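Long-range contact in prophenoloxidase b (Marsupenaeus japonicus, PDB 3WKY), which is the precursor of a crustacean hemolymph phenoloxidase, a type 3 dicopper enzyme that probably oxidises phenols: residues Asp214-Asn228 with Phe618-Met632. Numbering follows the deposited sequence. Where two conformers were deposited one is given.
Sequences DRDRRGELFYYMHHN and FCGRPDQPIPDPWPM. With CUO (Cu2-o2 cluster), chain J.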
# COMPACT_ATOMS: atom_id res chain seq x y z
N ASP A 214 -14.85 -45.26 -16.84
CA ASP A 214 -15.01 -45.29 -18.29
C ASP A 214 -13.84 -44.65 -19.04
O ASP A 214 -13.81 -44.64 -20.27
CB ASP A 214 -16.34 -44.67 -18.69
CG ASP A 214 -17.52 -45.53 -18.26
OD1 ASP A 214 -17.28 -46.56 -17.59
OD2 ASP A 214 -18.67 -45.16 -18.58
N ARG A 215 -12.88 -44.12 -18.29
CA ARG A 215 -11.58 -43.75 -18.85
C ARG A 215 -10.48 -44.39 -18.00
O ARG A 215 -10.69 -44.73 -16.83
CB ARG A 215 -11.41 -42.23 -18.91
CG ARG A 215 -12.36 -41.51 -19.87
CD ARG A 215 -12.14 -41.90 -21.33
NE ARG A 215 -13.02 -41.15 -22.23
CZ ARG A 215 -14.29 -41.49 -22.47
NH1 ARG A 215 -14.80 -42.57 -21.89
NH2 ARG A 215 -15.03 -40.76 -23.29
N ASP A 216 -9.31 -44.58 -18.60
CA ASP A 216 -8.17 -45.10 -17.87
C ASP A 216 -7.21 -43.94 -17.66
O ASP A 216 -6.81 -43.29 -18.63
CB ASP A 216 -7.50 -46.21 -18.71
CG ASP A 216 -6.32 -46.87 -18.01
OD1 ASP A 216 -6.42 -47.17 -16.80
OD2 ASP A 216 -5.29 -47.12 -18.68
N ARG A 217 -6.86 -43.66 -16.40
CA ARG A 217 -5.83 -42.67 -16.07
C ARG A 217 -6.16 -41.29 -16.64
O ARG A 217 -5.29 -40.58 -17.17
CB ARG A 217 -4.45 -43.16 -16.55
CG ARG A 217 -4.04 -44.45 -15.82
CD ARG A 217 -2.96 -45.24 -16.55
NE ARG A 217 -1.69 -44.51 -16.60
CZ ARG A 217 -0.58 -44.97 -17.16
NH1 ARG A 217 -0.56 -46.17 -17.75
NH2 ARG A 217 0.52 -44.22 -17.16
N ARG A 218 -7.43 -40.90 -16.53
CA ARG A 218 -7.90 -39.65 -17.13
C ARG A 218 -7.30 -38.43 -16.42
O ARG A 218 -7.03 -37.41 -17.05
CB ARG A 218 -9.43 -39.55 -17.06
CG ARG A 218 -10.04 -38.53 -18.06
CD ARG A 218 -11.45 -38.12 -17.64
NE ARG A 218 -11.38 -37.51 -16.31
CZ ARG A 218 -10.99 -36.26 -16.08
NH1 ARG A 218 -10.70 -35.46 -17.10
NH2 ARG A 218 -10.90 -35.82 -14.84
N GLY A 219 -7.13 -38.54 -15.11
CA GLY A 219 -6.50 -37.48 -14.33
C GLY A 219 -5.06 -37.29 -14.73
O GLY A 219 -4.55 -36.16 -14.82
N GLU A 220 -4.37 -38.40 -14.98
CA GLU A 220 -3.00 -38.31 -15.45
C GLU A 220 -2.94 -37.72 -16.86
O GLU A 220 -2.02 -36.96 -17.19
CB GLU A 220 -2.33 -39.70 -15.40
CG GLU A 220 -0.92 -39.69 -15.92
CD GLU A 220 -0.28 -41.05 -15.82
OE1 GLU A 220 -1.02 -42.00 -15.45
OE2 GLU A 220 0.94 -41.17 -16.08
N LEU A 221 -3.91 -38.07 -17.70
CA LEU A 221 -3.94 -37.54 -19.06
C LEU A 221 -4.23 -36.04 -19.03
O LEU A 221 -3.71 -35.30 -19.87
CB LEU A 221 -5.00 -38.25 -19.90
CG LEU A 221 -4.91 -38.09 -21.42
CD1 LEU A 221 -3.70 -38.85 -22.00
CD2 LEU A 221 -6.20 -38.57 -22.08
N PHE A 222 -5.07 -35.60 -18.09
CA PHE A 222 -5.30 -34.17 -17.88
C PHE A 222 -3.96 -33.47 -17.64
O PHE A 222 -3.61 -32.51 -18.33
CB PHE A 222 -6.26 -33.94 -16.72
CG PHE A 222 -6.39 -32.50 -16.33
CD1 PHE A 222 -7.07 -31.61 -17.14
CD2 PHE A 222 -5.82 -32.03 -15.15
CE1 PHE A 222 -7.18 -30.27 -16.79
CE2 PHE A 222 -5.94 -30.68 -14.78
CZ PHE A 222 -6.62 -29.81 -15.60
N TYR A 223 -3.19 -33.98 -16.67
CA TYR A 223 -1.84 -33.49 -16.45
C TYR A 223 -1.00 -33.50 -17.72
O TYR A 223 -0.39 -32.49 -18.07
CB TYR A 223 -1.13 -34.33 -15.38
CG TYR A 223 0.36 -34.41 -15.58
CD1 TYR A 223 1.17 -33.30 -15.38
CD2 TYR A 223 0.97 -35.61 -15.97
CE1 TYR A 223 2.56 -33.37 -15.56
CE2 TYR A 223 2.34 -35.69 -16.15
CZ TYR A 223 3.13 -34.57 -15.95
OH TYR A 223 4.50 -34.65 -16.13
N TYR A 224 -0.97 -34.64 -18.41
CA TYR A 224 -0.01 -34.85 -19.48
C TYR A 224 -0.28 -33.98 -20.69
O TYR A 224 0.65 -33.39 -21.25
CB TYR A 224 0.01 -36.32 -19.89
CG TYR A 224 1.15 -36.67 -20.83
CD1 TYR A 224 2.47 -36.47 -20.44
CD2 TYR A 224 0.90 -37.22 -22.08
CE1 TYR A 224 3.53 -36.81 -21.29
CE2 TYR A 224 1.96 -37.56 -22.94
CZ TYR A 224 3.26 -37.36 -22.53
OH TYR A 224 4.31 -37.70 -23.38
N MET A 225 -1.53 -33.89 -21.12
CA MET A 225 -1.82 -33.08 -22.28
C MET A 225 -1.50 -31.62 -21.96
O MET A 225 -0.88 -30.92 -22.76
CB MET A 225 -3.28 -33.24 -22.74
CG MET A 225 -3.63 -32.39 -23.98
SD MET A 225 -3.92 -30.62 -23.62
CE MET A 225 -5.70 -30.58 -23.53
N HIS A 226 -1.94 -31.15 -20.80
CA HIS A 226 -1.71 -29.75 -20.46
C HIS A 226 -0.25 -29.42 -20.23
O HIS A 226 0.20 -28.30 -20.53
CB HIS A 226 -2.61 -29.29 -19.31
CG HIS A 226 -4.04 -29.27 -19.69
ND1 HIS A 226 -4.85 -30.38 -19.60
CD2 HIS A 226 -4.80 -28.29 -20.22
CE1 HIS A 226 -6.06 -30.08 -20.03
NE2 HIS A 226 -6.05 -28.82 -20.42
N HIS A 227 0.50 -30.38 -19.71
CA HIS A 227 1.94 -30.22 -19.56
C HIS A 227 2.57 -29.97 -20.91
O HIS A 227 3.42 -29.10 -21.08
CB HIS A 227 2.59 -31.45 -18.94
CG HIS A 227 4.08 -31.42 -19.04
ND1 HIS A 227 4.85 -30.56 -18.29
CD2 HIS A 227 4.94 -32.08 -19.85
CE1 HIS A 227 6.12 -30.71 -18.61
NE2 HIS A 227 6.20 -31.63 -19.56
N ASN A 228 2.17 -30.77 -21.89
CA ASN A 228 2.70 -30.64 -23.24
C ASN A 228 2.26 -29.34 -23.91
O ASN A 228 3.03 -28.71 -24.62
CB ASN A 228 2.29 -31.87 -24.06
CG ASN A 228 3.24 -33.01 -23.87
OD1 ASN A 228 4.23 -33.11 -24.60
ND2 ASN A 228 2.97 -33.88 -22.88
N PHE A 618 -2.13 -37.73 -26.75
CA PHE A 618 -2.58 -36.69 -25.80
C PHE A 618 -4.05 -36.88 -25.44
O PHE A 618 -4.51 -36.39 -24.40
CB PHE A 618 -2.40 -35.29 -26.40
CG PHE A 618 -0.96 -34.86 -26.58
CD1 PHE A 618 0.06 -35.45 -25.86
CD2 PHE A 618 -0.64 -33.83 -27.46
CE1 PHE A 618 1.39 -35.03 -26.01
CE2 PHE A 618 0.68 -33.40 -27.62
CZ PHE A 618 1.70 -34.01 -26.89
N CYS A 619 -4.79 -37.58 -26.29
CA CYS A 619 -6.24 -37.73 -26.15
C CYS A 619 -6.64 -39.09 -25.60
O CYS A 619 -7.68 -39.23 -24.93
CB CYS A 619 -6.93 -37.53 -27.51
SG CYS A 619 -6.62 -35.93 -28.28
N GLY A 620 -5.84 -40.10 -25.89
CA GLY A 620 -6.17 -41.46 -25.48
C GLY A 620 -7.36 -42.02 -26.26
O GLY A 620 -7.88 -41.37 -27.18
N ARG A 621 -7.78 -43.22 -25.88
CA ARG A 621 -8.94 -43.88 -26.49
C ARG A 621 -9.99 -44.10 -25.42
O ARG A 621 -9.70 -44.69 -24.38
CB ARG A 621 -8.56 -45.23 -27.09
CG ARG A 621 -7.58 -45.19 -28.24
CD ARG A 621 -7.46 -46.55 -28.92
NE ARG A 621 -8.23 -46.64 -30.16
CZ ARG A 621 -9.52 -46.98 -30.23
NH1 ARG A 621 -10.19 -47.27 -29.12
NH2 ARG A 621 -10.13 -47.03 -31.40
N PRO A 622 -11.22 -43.64 -25.68
CA PRO A 622 -12.29 -43.72 -24.68
C PRO A 622 -12.55 -45.14 -24.19
O PRO A 622 -12.85 -45.34 -23.02
CB PRO A 622 -13.52 -43.20 -25.45
CG PRO A 622 -12.95 -42.32 -26.52
CD PRO A 622 -11.65 -42.97 -26.92
N ASP A 623 -12.41 -46.12 -25.08
CA ASP A 623 -12.83 -47.48 -24.77
C ASP A 623 -11.67 -48.43 -24.48
O ASP A 623 -11.89 -49.63 -24.31
CB ASP A 623 -13.67 -48.03 -25.92
CG ASP A 623 -12.88 -48.13 -27.22
OD1 ASP A 623 -12.00 -47.27 -27.47
OD2 ASP A 623 -13.13 -49.08 -27.99
N GLN A 624 -10.44 -47.92 -24.43
CA GLN A 624 -9.27 -48.77 -24.23
C GLN A 624 -8.38 -48.23 -23.12
O GLN A 624 -8.23 -47.02 -22.99
CB GLN A 624 -8.44 -48.87 -25.51
CG GLN A 624 -9.07 -49.68 -26.64
CD GLN A 624 -8.18 -49.71 -27.88
OE1 GLN A 624 -6.97 -49.52 -27.80
NE2 GLN A 624 -8.80 -49.93 -29.04
N PRO A 625 -7.77 -49.13 -22.33
CA PRO A 625 -6.79 -48.67 -21.34
C PRO A 625 -5.53 -48.12 -22.00
O PRO A 625 -5.26 -48.43 -23.16
CB PRO A 625 -6.45 -49.95 -20.56
CG PRO A 625 -6.77 -51.06 -21.51
CD PRO A 625 -7.97 -50.59 -22.28
N ILE A 626 -4.79 -47.28 -21.28
CA ILE A 626 -3.45 -46.88 -21.70
C ILE A 626 -2.61 -48.16 -21.74
O ILE A 626 -2.48 -48.86 -20.73
CB ILE A 626 -2.83 -45.87 -20.71
CG1 ILE A 626 -3.82 -44.75 -20.36
CG2 ILE A 626 -1.51 -45.30 -21.25
CD1 ILE A 626 -3.83 -43.60 -21.34
N PRO A 627 -2.05 -48.50 -22.91
CA PRO A 627 -1.41 -49.82 -23.06
C PRO A 627 -0.16 -49.95 -22.17
O PRO A 627 0.08 -50.96 -21.50
CB PRO A 627 -0.98 -49.84 -24.53
CG PRO A 627 -1.61 -48.63 -25.18
CD PRO A 627 -1.82 -47.64 -24.08
N ASP A 628 0.60 -48.87 -22.17
CA ASP A 628 1.90 -48.74 -21.52
C ASP A 628 1.74 -48.56 -20.01
O ASP A 628 1.04 -47.65 -19.57
CB ASP A 628 2.55 -47.52 -22.16
CG ASP A 628 3.94 -47.24 -21.66
OD1 ASP A 628 4.51 -48.10 -20.96
OD2 ASP A 628 4.45 -46.14 -21.99
N PRO A 629 2.39 -49.41 -19.20
CA PRO A 629 2.25 -49.23 -17.75
C PRO A 629 3.10 -48.07 -17.19
O PRO A 629 2.82 -47.63 -16.07
CB PRO A 629 2.74 -50.56 -17.18
CG PRO A 629 3.74 -51.04 -18.19
CD PRO A 629 3.20 -50.60 -19.53
N TRP A 630 4.08 -47.59 -17.95
CA TRP A 630 4.96 -46.52 -17.46
C TRP A 630 4.18 -45.20 -17.36
O TRP A 630 3.22 -44.99 -18.10
CB TRP A 630 6.18 -46.36 -18.36
CG TRP A 630 7.09 -47.58 -18.28
CD1 TRP A 630 7.23 -48.55 -19.23
CD2 TRP A 630 7.95 -47.94 -17.19
NE1 TRP A 630 8.13 -49.50 -18.80
CE2 TRP A 630 8.59 -49.16 -17.55
CE3 TRP A 630 8.24 -47.37 -15.95
CZ2 TRP A 630 9.49 -49.81 -16.70
CZ3 TRP A 630 9.15 -48.01 -15.11
CH2 TRP A 630 9.77 -49.22 -15.50
N PRO A 631 4.58 -44.32 -16.43
CA PRO A 631 3.84 -43.05 -16.35
C PRO A 631 3.95 -42.28 -17.67
O PRO A 631 4.96 -42.42 -18.38
CB PRO A 631 4.59 -42.29 -15.24
CG PRO A 631 5.12 -43.37 -14.35
CD PRO A 631 5.55 -44.47 -15.33
N MET A 632 2.93 -41.50 -18.02
CA MET A 632 3.00 -40.71 -19.25
C MET A 632 4.16 -39.72 -19.18
O MET A 632 4.31 -38.99 -18.19
CB MET A 632 1.69 -39.96 -19.47
CG MET A 632 0.49 -40.91 -19.62
SD MET A 632 -1.05 -40.00 -19.81
CE MET A 632 -2.20 -41.19 -19.14
CU1 CUO J . -7.88 -27.68 -20.78
CU2 CUO J . -7.90 -25.47 -17.93
O1 CUO J . -8.49 -27.04 -18.99
O2 CUO J . -8.62 -25.71 -19.98
O HOH W 1 -2.68 -48.14 -18.38
O HOH W 2 -10.07 -45.20 -21.48
O HOH W 3 2.70 -39.08 -15.82
O HOH W 4 5.11 -36.12 -18.25
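R217 reaches from the N-cap of helix 218-239 into the loop 618-632 and bonds two backbone carbonyls there. R217 NH1 donates to D628 O (2.8 Å), in the carbonyl plane. R217 NH2 donates to W630 O (3.0 Å), nearly straight at 167° but from above the carbonyl plane. E220 fixes the guanidinium through a salt bridge, NE to OE1. The E220 chain is extended, CG anti to the backbone N (chi1 178°), which carries OE2 out to M632 N (2.8 Å). Just before the helix, D216 OD2 takes I626 N on its anti lone pair (2.7 Å). A water joins D216 OD2 and R217 NH1.

Apolar packing centres on M632. Its CB makes a CH-pi contact over one face of the Y224 ring; its SD, oblique to that ring, adds a Met-aromatic contact and meets L221 CD1. F618 turns its edge to Y224 in an offset edge-to-face pair, planes at 71°.

Two flat polar groups also pack: the N228 amide against F618, and the R215 guanidinium, salt-bridged to E122, under P622 CB.

A leucine at R217 would probably leave both carbonyls without their donor and E220 without its countercharge.

Charged side chains thus hydrogen-bond the Ig-like domain's loop backbone to the start of the helix whose H226 binds copper, with apolar packing further along.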